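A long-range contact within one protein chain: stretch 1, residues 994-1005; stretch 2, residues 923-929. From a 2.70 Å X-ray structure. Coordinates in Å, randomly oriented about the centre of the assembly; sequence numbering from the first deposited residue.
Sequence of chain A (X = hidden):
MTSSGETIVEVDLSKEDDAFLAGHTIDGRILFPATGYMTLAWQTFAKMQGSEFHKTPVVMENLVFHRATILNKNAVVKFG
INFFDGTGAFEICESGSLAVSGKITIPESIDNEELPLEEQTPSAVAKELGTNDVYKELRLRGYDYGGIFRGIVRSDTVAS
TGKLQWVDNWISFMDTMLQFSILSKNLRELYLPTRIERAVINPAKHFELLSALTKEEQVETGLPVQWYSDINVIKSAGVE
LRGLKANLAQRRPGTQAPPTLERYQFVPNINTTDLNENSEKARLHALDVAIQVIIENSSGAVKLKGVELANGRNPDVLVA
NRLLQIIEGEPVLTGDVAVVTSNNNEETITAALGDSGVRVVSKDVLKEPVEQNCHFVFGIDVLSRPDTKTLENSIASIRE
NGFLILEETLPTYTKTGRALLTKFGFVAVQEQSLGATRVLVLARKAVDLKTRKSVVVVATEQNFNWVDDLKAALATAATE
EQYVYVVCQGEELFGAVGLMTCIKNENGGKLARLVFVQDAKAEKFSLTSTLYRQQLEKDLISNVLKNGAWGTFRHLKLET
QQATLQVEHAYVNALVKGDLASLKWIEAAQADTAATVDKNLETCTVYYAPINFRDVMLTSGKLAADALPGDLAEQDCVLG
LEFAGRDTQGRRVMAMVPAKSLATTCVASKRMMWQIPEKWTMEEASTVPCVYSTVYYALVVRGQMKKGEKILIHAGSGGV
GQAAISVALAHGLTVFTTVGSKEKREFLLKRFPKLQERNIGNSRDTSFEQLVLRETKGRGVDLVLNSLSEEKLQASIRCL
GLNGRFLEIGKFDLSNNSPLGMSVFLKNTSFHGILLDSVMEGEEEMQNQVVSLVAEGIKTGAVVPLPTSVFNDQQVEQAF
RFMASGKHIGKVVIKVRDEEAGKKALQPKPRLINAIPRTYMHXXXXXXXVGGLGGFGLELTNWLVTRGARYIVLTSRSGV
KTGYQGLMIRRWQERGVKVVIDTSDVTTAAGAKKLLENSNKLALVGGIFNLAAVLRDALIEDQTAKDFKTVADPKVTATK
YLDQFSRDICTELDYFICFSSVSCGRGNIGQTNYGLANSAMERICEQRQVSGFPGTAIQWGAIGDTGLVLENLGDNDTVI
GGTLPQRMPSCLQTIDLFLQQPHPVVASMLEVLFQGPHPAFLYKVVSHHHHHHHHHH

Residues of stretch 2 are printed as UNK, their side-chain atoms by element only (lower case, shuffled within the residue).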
ATOM      1  N   LYS A 994     -26.397 -49.127  39.262  1.00 43.05           N
ATOM      2  CA  LYS A 994     -27.214 -48.002  38.824  1.00 46.41           C
ATOM      3  C   LYS A 994     -26.482 -47.181  37.763  1.00 39.88           C
ATOM      4  O   LYS A 994     -27.062 -46.828  36.735  1.00 40.04           O
ATOM      5  CB  LYS A 994     -27.587 -47.107  40.006  1.00 58.05           C
ATOM      6  CG  LYS A 994     -28.674 -46.098  39.679  1.00 68.89           C
ATOM      7  CD  LYS A 994     -28.742 -44.982  40.705  1.00 78.32           C
ATOM      8  CE  LYS A 994     -29.722 -43.904  40.269  1.00 85.48           C
ATOM      9  NZ  LYS A 994     -29.642 -42.683  41.117  1.00 88.16           N
ATOM     10  N   LEU A 995     -25.215 -46.870  38.022  1.00 47.49           N
ATOM     11  CA  LEU A 995     -24.401 -46.116  37.075  1.00 42.53           C
ATOM     12  C   LEU A 995     -24.464 -46.756  35.691  1.00 40.83           C
ATOM     13  O   LEU A 995     -24.719 -46.080  34.696  1.00 39.64           O
ATOM     14  CB  LEU A 995     -22.948 -46.044  37.556  1.00 40.80           C
ATOM     15  CG  LEU A 995     -21.922 -45.400  36.617  1.00 38.92           C
ATOM     16  CD1 LEU A 995     -22.141 -43.900  36.539  1.00 38.03           C
ATOM     17  CD2 LEU A 995     -20.498 -45.717  37.067  1.00 39.64           C
ATOM     18  N   LEU A 996     -24.249 -48.066  35.641  1.00 41.81           N
ATOM     19  CA  LEU A 996     -24.185 -48.783  34.375  1.00 41.63           C
ATOM     20  C   LEU A 996     -25.537 -48.820  33.669  1.00 45.65           C
ATOM     21  O   LEU A 996     -25.603 -48.753  32.445  1.00 45.24           O
ATOM     22  CB  LEU A 996     -23.681 -50.210  34.603  1.00 39.63           C
ATOM     23  CG  LEU A 996     -22.253 -50.341  35.139  1.00 39.19           C
ATOM     24  CD1 LEU A 996     -21.957 -51.779  35.528  1.00 40.69           C
ATOM     25  CD2 LEU A 996     -21.242 -49.852  34.119  1.00 37.28           C
ATOM     26  N   GLU A 997     -26.616 -48.916  34.434  1.00 47.85           N
ATOM     27  CA  GLU A 997     -27.939 -49.004  33.832  1.00 56.42           C
ATOM     28  C   GLU A 997     -28.413 -47.654  33.306  1.00 52.98           C
ATOM     29  O   GLU A 997     -29.042 -47.585  32.253  1.00 52.03           O
ATOM     30  CB  GLU A 997     -28.949 -49.562  34.834  1.00 65.01           C
ATOM     31  CG  GLU A 997     -28.970 -51.081  34.896  1.00 71.93           C
ATOM     32  CD  GLU A 997     -29.787 -51.619  36.053  1.00 78.68           C
ATOM     33  OE1 GLU A 997     -30.268 -50.808  36.872  1.00 81.51           O
ATOM     34  OE2 GLU A 997     -29.949 -52.855  36.140  1.00 80.24           O
ATOM     35  N   ASN A 998     -28.112 -46.581  34.027  1.00 46.83           N
ATOM     36  CA  ASN A 998     -28.448 -45.249  33.543  1.00 49.23           C
ATOM     37  C   ASN A 998     -27.625 -44.941  32.300  1.00 45.06           C
ATOM     38  O   ASN A 998     -28.163 -44.535  31.273  1.00 46.84           O
ATOM     39  CB  ASN A 998     -28.204 -44.186  34.618  1.00 54.68           C
ATOM     40  CG  ASN A 998     -29.212 -44.250  35.749  1.00 59.08           C
ATOM     41  OD1 ASN A 998     -28.845 -44.192  36.921  1.00 61.46           O
ATOM     42  ND2 ASN A 998     -30.492 -44.351  35.404  1.00 60.31           N
ATOM     43  N   SER A 999     -26.319 -45.165  32.395  1.00 38.13           N
ATOM     44  CA  SER A 999     -25.408 -44.866  31.299  1.00 36.95           C
ATOM     45  C   SER A 999     -25.820 -45.608  30.037  1.00 37.17           C
ATOM     46  O   SER A 999     -25.748 -45.064  28.934  1.00 36.96           O
ATOM     47  CB  SER A 999     -23.975 -45.235  31.680  1.00 35.78           C
ATOM     48  OG  SER A 999     -23.532 -44.465  32.782  1.00 36.20           O
ATOM     49  N   ASN A1000     -26.255 -46.851  30.205  1.00 37.70           N
ATOM     50  CA  ASN A1000     -26.617 -47.694  29.074  1.00 38.06           C
ATOM     51  C   ASN A1000     -27.876 -47.149  28.403  1.00 39.26           C
ATOM     52  O   ASN A1000     -28.015 -47.217  27.185  1.00 39.69           O
ATOM     53  CB  ASN A1000     -26.833 -49.141  29.516  1.00 38.49           C
ATOM     54  CG  ASN A1000     -26.402 -50.144  28.462  1.00 38.25           C
ATOM     55  OD1 ASN A1000     -25.397 -49.951  27.781  1.00 37.30           O
ATOM     56  ND2 ASN A1000     -27.172 -51.212  28.311  1.00 39.24           N
ATOM     57  N   LYS A1001     -28.795 -46.618  29.202  1.00 51.80           N
ATOM     58  CA  LYS A1001     -30.040 -46.065  28.675  1.00 51.41           C
ATOM     59  C   LYS A1001     -29.806 -44.755  27.924  1.00 46.81           C
ATOM     60  O   LYS A1001     -30.535 -44.441  26.982  1.00 42.50           O
ATOM     61  CB  LYS A1001     -31.048 -45.839  29.806  1.00 54.83           C
ATOM     62  CG  LYS A1001     -31.590 -47.117  30.436  1.00 57.02           C
ATOM     63  CD  LYS A1001     -32.400 -47.953  29.452  1.00 59.85           C
ATOM     64  CE  LYS A1001     -32.890 -49.251  30.088  1.00 63.29           C
ATOM     65  NZ  LYS A1001     -33.952 -49.031  31.111  1.00 66.00           N
ATOM     66  N   LEU A1002     -28.810 -43.982  28.347  1.00 46.26           N
ATOM     67  CA  LEU A1002     -28.402 -42.805  27.588  1.00 45.07           C
ATOM     68  C   LEU A1002     -27.947 -43.247  26.206  1.00 40.95           C
ATOM     69  O   LEU A1002     -28.472 -42.804  25.184  1.00 39.64           O
ATOM     70  CB  LEU A1002     -27.278 -42.048  28.300  1.00 47.02           C
ATOM     71  CG  LEU A1002     -26.764 -40.795  27.581  1.00 37.79           C
ATOM     72  CD1 LEU A1002     -27.861 -39.752  27.453  1.00 65.39           C
ATOM     73  CD2 LEU A1002     -25.552 -40.210  28.286  1.00 36.67           C
ATOM     74  N   ALA A1003     -26.967 -44.141  26.204  1.00 38.04           N
ATOM     75  CA  ALA A1003     -26.466 -44.771  24.995  1.00 37.65           C
ATOM     76  C   ALA A1003     -25.697 -46.010  25.413  1.00 37.02           C
ATOM     77  O   ALA A1003     -25.051 -46.014  26.463  1.00 36.35           O
ATOM     78  CB  ALA A1003     -25.578 -43.821  24.207  1.00 36.86           C
ATOM     79  N   LEU A1004     -25.768 -47.062  24.605  1.00 37.35           N
ATOM     80  CA  LEU A1004     -25.134 -48.322  24.959  1.00 36.96           C
ATOM     81  C   LEU A1004     -23.658 -48.110  25.266  1.00 43.58           C
ATOM     82  O   LEU A1004     -22.925 -47.512  24.475  1.00 43.27           O
ATOM     83  CB  LEU A1004     -25.314 -49.344  23.839  1.00 37.56           C
ATOM     84  CG  LEU A1004     -26.773 -49.695  23.531  1.00 40.97           C
ATOM     85  CD1 LEU A1004     -26.862 -50.669  22.373  1.00 42.02           C
ATOM     86  CD2 LEU A1004     -27.485 -50.255  24.753  1.00 40.32           C
ATOM     87  N   VAL A1005     -23.237 -48.603  26.426  1.00 43.90           N
ATOM     88  CA  VAL A1005     -21.871 -48.427  26.903  1.00 41.08           C
ATOM     89  C   VAL A1005     -20.885 -49.145  25.987  1.00 39.44           C
ATOM     90  O   VAL A1005     -21.041 -50.332  25.695  1.00 39.19           O
ATOM     91  CB  VAL A1005     -21.731 -48.919  28.355  1.00 42.28           C
ATOM     92  CG1 VAL A1005     -20.301 -48.744  28.855  1.00 43.65           C
ATOM     93  CG2 VAL A1005     -22.700 -48.183  29.258  1.00 42.70           C
ATOM     94  N   UNK A 923     -19.626 -43.432  17.741  1.00 46.79           N
ATOM     95  CA  UNK A 923     -20.340 -42.171  17.984  1.00 48.73           C
ATOM     96  C   UNK A 923     -21.748 -42.337  18.562  1.00 52.54           C
ATOM     97  O   UNK A 923     -22.427 -41.340  18.800  1.00 52.21           O
ATOM     98  c   UNK A 923     -20.402 -42.692  15.662  1.00 44.36           C
ATOM     99  c   UNK A 923     -20.405 -41.541  16.589  1.00 46.02           C
ATOM    100  c   UNK A 923     -19.523 -43.730  16.300  1.00 45.25           C
ATOM    101  N   UNK A 924     -22.179 -43.574  18.780  1.00 42.83           N
ATOM    102  CA  UNK A 924     -23.501 -43.831  19.344  1.00 49.58           C
ATOM    103  C   UNK A 924     -23.414 -44.686  20.607  1.00 43.88           C
ATOM    104  O   UNK A 924     -24.389 -45.328  20.999  1.00 44.28           O
ATOM    105  c   UNK A 924     -24.396 -44.518  18.310  1.00 61.11           C
ATOM    106  o   UNK A 924     -26.039 -43.688  15.140  1.00 77.78           O
ATOM    107  c   UNK A 924     -25.565 -44.366  16.075  1.00 76.52           C
ATOM    108  c   UNK A 924     -24.650 -43.679  17.067  1.00 69.82           C
ATOM    109  o   UNK A 924     -25.811 -45.580  16.229  1.00 80.74           O
ATOM    110  N   UNK A 925     -22.244 -44.685  21.239  1.00 46.38           N
ATOM    111  CA  UNK A 925     -22.041 -45.405  22.489  1.00 42.83           C
ATOM    112  C   UNK A 925     -21.613 -44.433  23.583  1.00 39.69           C
ATOM    113  O   UNK A 925     -21.150 -43.328  23.292  1.00 40.21           O
ATOM    114  c   UNK A 925     -20.985 -46.500  22.315  1.00 42.35           C
ATOM    115  c   UNK A 925     -20.388 -48.756  21.387  1.00 43.70           C
ATOM    116  c   UNK A 925     -21.407 -47.627  21.386  1.00 43.51           C
ATOM    117  c   UNK A 925     -20.858 -49.929  20.547  1.00 45.49           C
ATOM    118  n   UNK A 925     -19.896 -51.060  20.582  1.00 47.59           N
ATOM    119  N   UNK A 926     -21.771 -44.846  24.837  1.00 37.73           N
ATOM    120  CA  UNK A 926     -21.357 -44.020  25.965  1.00 34.36           C
ATOM    121  C   UNK A 926     -20.034 -44.530  26.516  1.00 32.24           C
ATOM    122  O   UNK A 926     -19.668 -45.688  26.304  1.00 32.18           O
ATOM    123  c   UNK A 926     -22.425 -44.011  27.062  1.00 37.67           C
ATOM    124  o   UNK A 926     -22.725 -45.322  27.505  1.00 39.32           O
ATOM    125  N   UNK A 927     -19.314 -43.660  27.214  1.00 33.38           N
ATOM    126  CA  UNK A 927     -18.031 -44.029  27.796  1.00 36.48           C
ATOM    127  C   UNK A 927     -17.915 -43.485  29.209  1.00 37.92           C
ATOM    128  O   UNK A 927     -17.907 -42.271  29.437  1.00 37.94           O
ATOM    129  c   UNK A 927     -16.919 -44.224  25.565  1.00 32.10           C
ATOM    130  c   UNK A 927     -16.888 -43.542  26.909  1.00 32.04           C
ATOM    131  c   UNK A 927     -16.357 -46.098  24.159  1.00 35.08           C
ATOM    132  c   UNK A 927     -16.313 -45.459  25.381  1.00 32.83           C
ATOM    133  c   UNK A 927     -17.647 -44.286  23.268  1.00 33.33           C
ATOM    134  c   UNK A 927     -17.595 -43.657  24.492  1.00 32.74           C
ATOM    135  c   UNK A 927     -17.030 -45.508  23.102  1.00 35.01           C
ATOM    136  o   UNK A 927     -17.090 -46.132  21.875  1.00 34.08           O
ATOM    137  N   UNK A 928     -17.849 -44.414  30.156  1.00 32.76           N
ATOM    138  CA  UNK A 928     -17.814 -44.092  31.570  1.00 33.09           C
ATOM    139  C   UNK A 928     -16.374 -43.965  32.024  1.00 33.58           C
ATOM    140  O   UNK A 928     -15.569 -44.866  31.806  1.00 34.40           O
ATOM    141  c   UNK A 928     -18.555 -45.159  32.393  1.00 34.97           C
ATOM    142  c   UNK A 928     -20.667 -46.575  32.391  1.00 36.57           C
ATOM    143  c   UNK A 928     -19.996 -45.311  31.901  1.00 35.35           C
ATOM    144  c   UNK A 928     -18.539 -44.804  33.877  1.00 35.09           C
ATOM    145  N   UNK A 929     -16.052 -42.837  32.645  1.00 39.89           N
ATOM    146  CA  UNK A 929     -14.732 -42.633  33.222  1.00 40.97           C
ATOM    147  C   UNK A 929     -14.849 -42.444  34.728  1.00 42.29           C
ATOM    148  O   UNK A 929     -15.256 -41.380  35.197  1.00 43.26           O
ATOM    149  c   UNK A 929     -12.451 -40.654  30.807  1.00 40.30           C
ATOM    150  c   UNK A 929     -13.582 -41.608  31.131  1.00 40.48           C
ATOM    151  c   UNK A 929     -14.035 -41.428  32.584  1.00 40.73           C
ATOM    152  c   UNK A 929     -14.732 -41.419  30.156  1.00 38.45           C
TER

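Position 923 has three side-chain carbons, and they close a ring onto the backbone N. It does not reach stretch 1. This is Pro923.

Position 924 has three carbons in its side chain, the third carrying two oxygens. It is exposed. The nearest approach of its side chain is CB of 924, 6.1 Å from CB of Ala1003, and the carboxylate lies farther off. The backbone does the touching: O of 924 lies 3.7 Å from CB of Ala1003. Two methylene carbons before the carboxylate make it Glu924.

Position 925 has four carbons in a row ending in a nitrogen. The chain is extended beyond its first torsion, and its end leads away from stretch 1. The nitrogen is hydrogen-bonded elsewhere in the structure. The backbone passes close to the loop, with CA of 925 3.0 Å from O of Leu1004. An unbranched chain with a terminal amine is Lys925.

Position 926 has one carbon and then one oxygen. The oxygen is 2.6 Å from O of Ala1003. That carbonyl can only accept, so the side chain must donate, as a hydroxyl does. With no further carbon on CB, this is Ser926. Its backbone N also donates to O of Leu1004, at 2.9 Å.

Position 927 has one carbon and then a six-carbon ring bearing an oxygen. Its CA-to-CB bond points away from stretch 1, and a ring carbon of 927, its side chain's nearest atom, is still 5.8 Å from C of Val1005. A phenol ring identifies Tyr927.

Position 928 has four carbons, forked at the first, with one arm two carbons long. CB points toward the helix. The end of the longer arm of 928 lies 3.7 Å from CD2 of Leu996 and 4.1 Å from CG2 of Val1005; the one-carbon arm of 928 is 3.9 Å from CD2 of Leu995. Four carbons forked this way make it Ile928.

Position 929 also has four carbons, but the fork is at the second. It is buried and out of reach of stretch 1. This is Leu929.

The contact has two parts. Where the chain leaves the helix, Val1005 pairs with Ser926 in a parallel bridge, their side chains on the same face of the sheet. Ser926 donates from both N and OG, binding the successive carbonyls of Leu1004 and Ala1003. Further along the strand, Ile928 packs against the helix, which runs nearly antiparallel to the strand at 150°. Ser999 sits beside this packing, its OG 3.6 Å from CD1 of Ile928. OG of Ser999 donates to O of Leu995 at 2.8 Å, so it is satisfied within the helix.

Stretch 2 (923-929) PEKSYIL
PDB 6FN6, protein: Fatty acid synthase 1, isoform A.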